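Local coordinates for conserved domain protein (Bacillus anthracis, PDB 3FBQ) that is of unknown function but folds largely as antiparallel beta sheets and is probably E-set-like, at residues 47-52 against 141-146. Numbering follows the deposited sequence.
Sequences VISDGR and LTVKSM
S49 and S145 face each other through their hydroxyls, and two hydrogen bonds join the two segments here. S49 OG lies anti to its own backbone N (chi1 161°), and from there it donates to S145 OG at 2.8 Å. S145 OG also pairs with the carbonyl oxygens of K112 and D113, outside the two segments, so one hydroxyl gathers three oxygen partners and ties the loop entering strand 114-126 to both segments. The second bond is between main chains: M146 N gives its hydrogen to S49 O at 2.9 Å. The carbonyl meets the nitrogen almost head-on (C=O...N 171°), whereas the N-H is bent (135°). The same oxygen receives a CA-H...O contact from S145 CA at 3.3 Å. Beyond S49 the chain turns, and G51 CA passes 3.4 Å from S145 OG; G51 is also hydrogen-bonded through its backbone to K112.

Apolar contacts flank this polar centre. Toward the strand interiors, V47 and V143 reach tip to tip, CG2 against CG2 at 4.0 Å, while V143 CG1 rests on S49 CB at 3.7 Å; V115 of strand 114-126 packs beside V143 and S49. In the direction of the loops, M146 SD comes to 3.8 Å from I48 CD1, with the two side chains crossing at a slant. F27 of helix 24-27 touches both I48 and M146.

Strand 40-49, from the five-stranded antiparallel sheet, and strand 131-144, an outer strand of the three-stranded one, thus meet where both give way to loops. The touching parts diverge widely and share a single main-chain N-H...O bond, unlike a ladder of paired strands. Side-chain packing between two facing antiparallel sheets is characteristic of a beta sandwich, consistent with an immunoglobulin-like (E-set) fold.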
loop_
_atom_site.group_PDB
_atom_site.type_symbol
_atom_site.label_atom_id
_atom_site.label_comp_id
_atom_site.label_asym_id
_atom_site.label_seq_id
_atom_site.Cartn_x
_atom_site.Cartn_y
_atom_site.Cartn_z
ATOM N N VAL A 47 5.620 1.261 23.272
ATOM C CA VAL A 47 4.954 0.036 22.845
ATOM C C VAL A 47 4.171 -0.596 23.992
ATOM O O VAL A 47 4.613 -0.580 25.140
ATOM C CB VAL A 47 5.961 -0.992 22.296
ATOM C CG1 VAL A 47 6.892 -1.466 23.401
ATOM C CG2 VAL A 47 5.228 -2.167 21.666
ATOM N N ILE A 48 3.007 -1.151 23.671
ATOM C CA ILE A 48 2.111 -1.717 24.694
ATOM C C ILE A 48 1.021 -2.569 24.048
ATOM O O ILE A 48 0.589 -2.326 22.936
ATOM C CB ILE A 48 1.393 -0.618 25.463
ATOM C CG1 ILE A 48 0.907 -1.128 26.858
ATOM C CG2 ILE A 48 0.237 0.021 24.595
ATOM C CD1 ILE A 48 0.293 -0.048 27.736
ATOM N N SER A 49 0.531 -3.543 24.779
ATOM C CA SER A 49 -0.388 -4.549 24.251
ATOM C C SER A 49 -1.283 -5.029 25.375
ATOM O O SER A 49 -0.830 -5.523 26.455
ATOM C CB SER A 49 0.381 -5.735 23.703
ATOM O OG SER A 49 -0.475 -6.833 23.617
ATOM N N ASP A 50 -2.563 -4.823 25.105
ATOM C CA ASP A 50 -3.723 -5.166 25.946
ATOM C C ASP A 50 -3.678 -6.648 26.197
ATOM O O ASP A 50 -4.330 -7.110 27.083
ATOM C CB ASP A 50 -5.034 -4.971 25.097
ATOM C CG ASP A 50 -5.909 -3.878 25.592
ATOM O OD1 ASP A 50 -5.736 -3.517 26.761
ATOM O OD2 ASP A 50 -6.825 -3.389 24.866
ATOM N N GLY A 51 -3.028 -7.417 25.339
ATOM C CA GLY A 51 -3.514 -8.777 25.112
ATOM C C GLY A 51 -4.536 -8.782 23.981
ATOM O O GLY A 51 -4.650 -9.769 23.206
ATOM N N ARG A 52 -5.282 -7.684 23.861
ATOM C CA ARG A 52 -6.290 -7.636 22.832
ATOM C C ARG A 52 -5.803 -6.749 21.725
ATOM O O ARG A 52 -5.944 -7.085 20.549
ATOM C CB ARG A 52 -7.638 -7.124 23.354
ATOM C CG ARG A 52 -8.708 -6.832 22.269
ATOM C CD ARG A 52 -9.013 -7.965 21.224
ATOM N NE ARG A 52 -9.215 -9.254 21.882
ATOM C CZ ARG A 52 -9.342 -10.433 21.258
ATOM N NH1 ARG A 52 -9.501 -11.533 21.951
ATOM N NH2 ARG A 52 -9.331 -10.533 19.941
ATOM N N LEU A 141 9.086 -7.097 15.473
ATOM C CA LEU A 141 9.403 -7.343 16.878
ATOM C C LEU A 141 8.249 -7.993 17.656
ATOM O O LEU A 141 7.104 -7.954 17.230
ATOM C CB LEU A 141 9.955 -6.044 17.524
ATOM C CG LEU A 141 9.166 -4.777 17.204
ATOM C CD1 LEU A 141 8.482 -4.440 18.443
ATOM C CD2 LEU A 141 10.037 -3.599 16.818
ATOM N N THR A 142 8.500 -8.649 18.772
ATOM C CA THR A 142 7.323 -9.217 19.455
ATOM C C THR A 142 7.196 -8.543 20.852
ATOM O O THR A 142 8.206 -8.286 21.509
ATOM C CB THR A 142 7.437 -10.722 19.534
ATOM O OG1 THR A 142 8.311 -11.046 20.586
ATOM C CG2 THR A 142 8.140 -11.293 18.280
ATOM N N VAL A 143 5.976 -8.238 21.296
ATOM C CA VAL A 143 5.789 -7.627 22.619
ATOM C C VAL A 143 5.020 -8.541 23.611
ATOM O O VAL A 143 4.034 -9.145 23.240
ATOM C CB VAL A 143 5.056 -6.253 22.517
ATOM C CG1 VAL A 143 3.631 -6.467 22.093
ATOM C CG2 VAL A 143 5.076 -5.522 23.829
ATOM N N LYS A 144 5.502 -8.614 24.848
ATOM C CA LYS A 144 4.733 -9.197 25.939
ATOM C C LYS A 144 3.574 -8.293 26.343
ATOM O O LYS A 144 3.756 -7.096 26.569
ATOM C CB LYS A 144 5.635 -9.467 27.146
ATOM C CG LYS A 144 5.061 -10.467 28.137
ATOM C CD LYS A 144 6.106 -10.899 29.152
ATOM C CE LYS A 144 5.461 -11.325 30.461
ATOM N NZ LYS A 144 5.236 -12.796 30.517
ATOM N N SER A 145 2.383 -8.874 26.431
ATOM C CA SER A 145 1.188 -8.133 26.829
ATOM C C SER A 145 1.151 -7.859 28.314
ATOM O O SER A 145 1.520 -8.702 29.110
ATOM C CB SER A 145 -0.037 -8.966 26.520
ATOM O OG SER A 145 -0.187 -9.204 25.131
ATOM N N MET A 146 0.632 -6.704 28.710
ATOM C CA MET A 146 0.236 -6.546 30.091
ATOM C C MET A 146 -0.859 -7.579 30.404
ATOM O O MET A 146 -1.605 -7.959 29.511
ATOM C CB MET A 146 -0.048 -5.073 30.508
ATOM C CG MET A 146 -1.125 -4.260 29.820
ATOM S SD MET A 146 -1.113 -2.472 30.346
ATOM C CE MET A 146 -0.278 -2.869 31.783
#